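Local coordinates for IroE protein (Escherichia coli, PDB 2GZS) that hydrolyses the trilactone of enterobactin and of its glucosylated forms, preferring the iron-free siderophores and tending to cut once to give linear trimers, at residues T70-V75 / L260-E265; G218-I223 / F239-N244. One frame throughout, in Å; residues are numbered along the deposited sequence.

Contact 1: residues T70-V75 / L260-E265; sequences TPPVIV and LDISGE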
loop_
_atom_site.group_PDB
_atom_site.type_symbol
_atom_site.label_atom_id
_atom_site.label_comp_id
_atom_site.label_asym_id
_atom_site.label_seq_id
_atom_site.Cartn_x
_atom_site.Cartn_y
_atom_site.Cartn_z
ATOM N N THR A 70 -1.346 9.511 -16.464
ATOM C CA THR A 70 -0.002 9.775 -15.967
ATOM C C THR A 70 0.580 8.520 -15.315
ATOM O O THR A 70 0.344 8.339 -14.119
ATOM C CB THR A 70 -0.061 10.918 -14.944
ATOM O OG1 THR A 70 -0.645 12.066 -15.606
ATOM C CG2 THR A 70 1.321 11.375 -14.506
ATOM N N PRO A 71 1.253 7.630 -15.997
ATOM C CA PRO A 71 1.658 6.337 -15.409
ATOM C C PRO A 71 2.583 6.603 -14.246
ATOM O O PRO A 71 3.500 7.427 -14.239
ATOM C CB PRO A 71 2.316 5.540 -16.550
ATOM C CG PRO A 71 2.782 6.611 -17.491
ATOM C CD PRO A 71 1.712 7.697 -17.422
ATOM N N PRO A 72 2.331 5.853 -13.147
ATOM C CA PRO A 72 3.193 6.023 -11.976
ATOM C C PRO A 72 4.424 5.135 -11.978
ATOM O O PRO A 72 4.398 4.062 -12.588
ATOM C CB PRO A 72 2.229 5.558 -10.820
ATOM C CG PRO A 72 1.452 4.465 -11.499
ATOM C CD PRO A 72 1.193 4.930 -12.905
ATOM N N VAL A 73 5.424 5.565 -11.205
ATOM C CA VAL A 73 6.416 4.594 -10.742
ATOM C C VAL A 73 5.763 3.598 -9.746
ATOM O O VAL A 73 4.976 4.072 -8.901
ATOM C CB VAL A 73 7.615 5.288 -10.111
ATOM C CG1 VAL A 73 8.654 4.391 -9.479
ATOM C CG2 VAL A 73 8.331 6.137 -11.228
ATOM N N ILE A 74 6.086 2.338 -9.926
ATOM C CA ILE A 74 5.468 1.310 -9.054
ATOM C C ILE A 74 6.602 0.691 -8.261
ATOM O O ILE A 74 7.600 0.198 -8.824
ATOM C CB ILE A 74 4.801 0.248 -9.915
ATOM C CG1 ILE A 74 3.829 0.863 -10.947
ATOM C CG2 ILE A 74 4.152 -0.768 -9.011
ATOM C CD1 ILE A 74 3.115 -0.209 -11.751
ATOM N N VAL A 75 6.505 0.674 -6.937
ATOM C CA VAL A 75 7.524 0.050 -6.101
ATOM C C VAL A 75 6.850 -1.122 -5.406
ATOM O O VAL A 75 6.028 -0.870 -4.513
ATOM C CB VAL A 75 8.164 0.998 -5.069
ATOM C CG1 VAL A 75 9.199 0.273 -4.243
ATOM C CG2 VAL A 75 8.756 2.215 -5.786
ATOM N N LEU A 260 -4.619 2.836 -10.917
ATOM C CA LEU A 260 -5.371 3.667 -11.887
ATOM C C LEU A 260 -5.718 5.014 -11.305
ATOM O O LEU A 260 -5.665 6.088 -11.940
ATOM C CB LEU A 260 -6.623 2.904 -12.343
ATOM C CG LEU A 260 -6.329 1.714 -13.247
ATOM C CD1 LEU A 260 -7.522 0.768 -13.271
ATOM C CD2 LEU A 260 -6.020 2.139 -14.688
ATOM N N ASP A 261 -6.110 5.020 -10.006
ATOM C CA ASP A 261 -6.439 6.276 -9.362
ATOM C C ASP A 261 -5.227 7.219 -9.287
ATOM O O ASP A 261 -5.379 8.411 -9.586
ATOM C CB ASP A 261 -7.026 5.941 -7.969
ATOM C CG ASP A 261 -7.617 7.151 -7.281
ATOM O OD1 ASP A 261 -8.516 7.886 -7.758
ATOM O OD2 ASP A 261 -7.158 7.502 -6.188
ATOM N N ILE A 262 -4.057 6.665 -8.873
ATOM C CA ILE A 262 -2.909 7.579 -8.708
ATOM C C ILE A 262 -2.403 8.024 -10.111
ATOM O O ILE A 262 -1.771 9.093 -10.121
ATOM C CB ILE A 262 -1.824 6.936 -7.828
ATOM C CG1 ILE A 262 -1.037 8.016 -7.045
ATOM C CG2 ILE A 262 -0.915 5.996 -8.607
ATOM C CD1 ILE A 262 -0.016 7.328 -6.155
ATOM N N SER A 263 -2.705 7.271 -11.134
ATOM C CA SER A 263 -2.333 7.720 -12.512
ATOM C C SER A 263 -3.240 8.847 -12.951
ATOM O O SER A 263 -2.967 9.406 -14.044
ATOM C CB SER A 263 -2.453 6.540 -13.460
ATOM O OG SER A 263 -3.807 6.343 -13.886
ATOM N N GLY A 264 -4.296 9.244 -12.243
ATOM C CA GLY A 264 -5.165 10.312 -12.703
ATOM C C GLY A 264 -6.505 9.956 -13.277
ATOM O O GLY A 264 -7.234 10.826 -13.845
ATOM N N GLU A 265 -6.931 8.688 -13.121
ATOM C CA GLU A 265 -8.231 8.325 -13.705
ATOM C C GLU A 265 -9.374 9.136 -13.135
ATOM O O GLU A 265 -10.249 9.571 -13.917
ATOM C CB GLU A 265 -8.428 6.819 -13.459
ATOM C CG GLU A 265 -9.632 6.236 -14.158
ATOM C CD GLU A 265 -9.666 4.729 -14.030
ATOM O OE1 GLU A 265 -9.134 4.049 -14.897
ATOM O OE2 GLU A 265 -10.328 4.237 -13.052
#

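Contact 2: residues G218-I223 / F239-N244; sequences GVLSKI and FWDFPN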
loop_
_atom_site.group_PDB
_atom_site.type_symbol
_atom_site.label_atom_id
_atom_site.label_comp_id
_atom_site.label_asym_id
_atom_site.label_seq_id
_atom_site.Cartn_x
_atom_site.Cartn_y
_atom_site.Cartn_z
ATOM N N GLY A 218 -22.845 -2.272 8.127
ATOM C CA GLY A 218 -22.115 -3.113 9.092
ATOM C C GLY A 218 -20.643 -2.750 9.157
ATOM O O GLY A 218 -20.176 -1.836 9.840
ATOM N N VAL A 219 -19.835 -3.466 8.378
ATOM C CA VAL A 219 -18.548 -2.952 7.944
ATOM C C VAL A 219 -18.855 -1.590 7.309
ATOM O O VAL A 219 -18.195 -0.571 7.535
ATOM C CB VAL A 219 -17.842 -3.883 6.954
ATOM C CG1 VAL A 219 -16.754 -3.162 6.159
ATOM C CG2 VAL A 219 -17.220 -5.046 7.712
ATOM N N LEU A 220 -19.940 -1.567 6.496
ATOM C CA LEU A 220 -20.249 -0.332 5.797
ATOM C C LEU A 220 -20.738 0.761 6.741
ATOM O O LEU A 220 -20.515 1.943 6.495
ATOM C CB LEU A 220 -21.324 -0.529 4.710
ATOM C CG LEU A 220 -20.957 -1.570 3.651
ATOM C CD1 LEU A 220 -22.172 -2.427 3.301
ATOM C CD2 LEU A 220 -20.388 -0.898 2.415
ATOM N N SER A 221 -21.434 0.400 7.811
ATOM C CA SER A 221 -21.823 1.355 8.816
ATOM C C SER A 221 -20.607 2.037 9.431
ATOM O O SER A 221 -20.570 3.263 9.500
ATOM C CB SER A 221 -22.624 0.616 9.901
ATOM O OG SER A 221 -22.990 1.523 10.910
ATOM N N LYS A 222 -19.634 1.245 9.814
ATOM C CA LYS A 222 -18.394 1.732 10.388
ATOM C C LYS A 222 -17.689 2.673 9.429
ATOM O O LYS A 222 -17.166 3.725 9.849
ATOM C CB LYS A 222 -17.486 0.525 10.732
ATOM C CG LYS A 222 -17.903 -0.064 12.073
ATOM C CD LYS A 222 -16.904 -1.150 12.445
ATOM C CE LYS A 222 -17.545 -2.251 13.269
ATOM N NZ LYS A 222 -16.730 -3.500 13.117
ATOM N N ILE A 223 -17.690 2.277 8.145
ATOM C CA ILE A 223 -16.979 3.140 7.202
ATOM C C ILE A 223 -17.719 4.418 6.985
ATOM O O ILE A 223 -17.112 5.507 6.904
ATOM C CB ILE A 223 -16.833 2.396 5.857
ATOM C CG1 ILE A 223 -15.929 1.168 5.967
ATOM C CG2 ILE A 223 -16.340 3.363 4.790
ATOM C CD1 ILE A 223 -15.978 0.314 4.714
ATOM N N PHE A 239 -14.386 6.031 0.082
ATOM C CA PHE A 239 -14.598 4.600 0.129
ATOM C C PHE A 239 -14.694 4.000 -1.279
ATOM O O PHE A 239 -15.451 4.530 -2.111
ATOM C CB PHE A 239 -15.899 4.345 0.912
ATOM C CG PHE A 239 -16.372 2.921 0.955
ATOM C CD1 PHE A 239 -15.436 1.950 1.300
ATOM C CD2 PHE A 239 -17.699 2.585 0.661
ATOM C CE1 PHE A 239 -15.795 0.622 1.381
ATOM C CE2 PHE A 239 -18.026 1.245 0.769
ATOM C CZ PHE A 239 -17.113 0.286 1.126
ATOM N N TRP A 240 -13.973 2.976 -1.594
ATOM C CA TRP A 240 -14.071 2.224 -2.845
ATOM C C TRP A 240 -14.714 0.881 -2.508
ATOM O O TRP A 240 -14.162 0.111 -1.720
ATOM C CB TRP A 240 -12.702 1.981 -3.453
ATOM C CG TRP A 240 -11.965 3.190 -3.980
ATOM C CD1 TRP A 240 -11.175 4.067 -3.304
ATOM C CD2 TRP A 240 -12.000 3.620 -5.344
ATOM N NE1 TRP A 240 -10.698 5.034 -4.163
ATOM C CE2 TRP A 240 -11.203 4.758 -5.415
ATOM C CE3 TRP A 240 -12.668 3.074 -6.454
ATOM C CZ2 TRP A 240 -11.034 5.409 -6.634
ATOM C CZ3 TRP A 240 -12.488 3.744 -7.673
ATOM C CH2 TRP A 240 -11.696 4.870 -7.701
ATOM N N ASP A 241 -15.865 0.625 -3.099
ATOM C CA ASP A 241 -16.571 -0.628 -2.852
ATOM C C ASP A 241 -16.453 -1.582 -4.026
ATOM O O ASP A 241 -16.641 -1.128 -5.193
ATOM C CB ASP A 241 -18.061 -0.312 -2.662
ATOM C CG ASP A 241 -18.812 -1.453 -2.021
ATOM O OD1 ASP A 241 -18.244 -2.485 -1.661
ATOM O OD2 ASP A 241 -20.043 -1.197 -1.876
ATOM N N PHE A 242 -16.110 -2.825 -3.840
ATOM C CA PHE A 242 -16.065 -3.823 -4.871
ATOM C C PHE A 242 -17.009 -4.964 -4.484
ATOM O O PHE A 242 -16.535 -5.923 -3.883
ATOM C CB PHE A 242 -14.623 -4.363 -5.039
ATOM C CG PHE A 242 -13.681 -3.222 -5.414
ATOM C CD1 PHE A 242 -13.495 -2.816 -6.730
ATOM C CD2 PHE A 242 -12.983 -2.535 -4.432
ATOM C CE1 PHE A 242 -12.644 -1.756 -7.016
ATOM C CE2 PHE A 242 -12.113 -1.497 -4.736
ATOM C CZ PHE A 242 -11.922 -1.091 -6.046
ATOM N N PRO A 243 -18.307 -4.769 -4.704
ATOM C CA PRO A 243 -19.229 -5.674 -4.025
ATOM C C PRO A 243 -19.058 -7.151 -4.367
ATOM O O PRO A 243 -18.850 -7.675 -5.432
ATOM C CB PRO A 243 -20.610 -5.195 -4.522
ATOM C CG PRO A 243 -20.367 -3.711 -4.780
ATOM C CD PRO A 243 -18.978 -3.705 -5.458
ATOM N N ASN A 244 -19.167 -7.952 -3.287
ATOM C CA ASN A 244 -19.202 -9.408 -3.334
ATOM C C ASN A 244 -17.972 -10.088 -3.884
ATOM O O ASN A 244 -18.053 -11.236 -4.333
ATOM C CB ASN A 244 -20.488 -9.816 -4.115
ATOM C CG ASN A 244 -21.716 -9.196 -3.444
ATOM O OD1 ASN A 244 -22.572 -8.493 -4.011
ATOM N ND2 ASN A 244 -21.830 -9.448 -2.155
#

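Contact 1: residues T70-V75 / L260-E265
Thr70 and Ser263 meet through their backbones, with CA atoms 4.6 Å apart. The amide Thr70 N gives a hydrogen bond of 2.9 Å to Ser263 O, lying in the carbonyl plane and nearly straight at 158°. A weaker contact runs the other way, Ser263 CA lying 3.2 Å from Thr70 O through a CA-H...O approach. The bond needs a residue with an N-H at this point, just ahead of Pro71 and Pro72, which have none. Threonine adds a short beta-branched side chain whose CB lies 3.4 Å from Ser263 O, against the very carbonyl that its amide grips. Pro72, its ring already rigid, supplies the apolar surface next door: its CB rests 3.9 Å from Ile262 CG2, and its CD lies 4.0 Å from Ser263 CB. Leu66 of helix 60-66 also packs on Pro72 and Ser263. With chi1 at 82°, Ser263 OG sits between its own backbone N and carbonyl carbon and folds back to give a 2.7 Å hydrogen bond to Leu260 O, while the small CB faces Thr70 and Pro72. Leu260 O also accepts from Glu265 N at 3.1 Å, the two donors arriving on opposite faces of its plane. Gly264 takes a positive phi of 104°, where a CB would jam against the preceding carbonyl oxygen. With that phi, the bonds from Gly264 N to Asp261 O and from Glu265 N to Leu260 O make a Schellman motif, which closes helix 247-262, the last helix of this alpha/beta-hydrolase fold, against the loop that leads into inner strand 73-79.

Contact 2: residues G218-I223 / F239-N244
Phe239 reaches from strand 237-241 to Leu220 and Ile223 of helix 219-232, and most of its side-chain atoms find an alkyl partner there. CB lies 4.0 Å from Ile223 CG2. With CG anti to the backbone N (chi1 174°), the ring extends along the helix so that the same methyl sits over one face, 4.2 Å from the ring centroid and 26° off its normal, a CH-pi contact. Further out, CE1 is 3.4 Å from Ile223 CD1, so both branches of the isoleucine are used. At the CE2 side of the ring Leu220 CD2 comes in obliquely, 3.6 Å from CE2, and CZ, at the tip, touches both Leu220 CD2 and Ile223 CD1. A flat ring suits this place because branched aliphatic chains can press on it without needing polar partners. Cutting Phe239 back to an alanine is likely to leave Ile223 and Leu220 CD2 without the surface they share and to open a gap between helix and strand. The axes of helix segment 219-223 and strand segment 239-241 come within 11.1 Å, almost antiparallel at 159°. This is the helix-on-sheet packing of a beta-alpha-beta crossover, in which helix 219-232 links the parallel neighbours 198-203 and 237-241 at the edge of the sheet.

How the contacts relate
Contact 1 is largely buried, its centre about 13 Å from the centre of the chain, whereas the centre of contact 2 lies about 18 Å out, at the margin, with Leu220 exposed. Contact 1 joins the end of a helix to the loop entering inner strand 73-79; contact 2 lays a helix on outermost strand 237-241 of the same mixed sheet. Their chemistry differs accordingly: a backbone hydrogen bond and a helix-ending turn dominate 70-75/260-265, while 218-223/239-244 is joined by apolar side chains. Helix 247-262 follows strand 237-241 along the chain, and Asp261 OD1 packs 3.7 Å from Trp240 CZ2. In sequence order, contact 2 is nested within the loop that contact 1 closes.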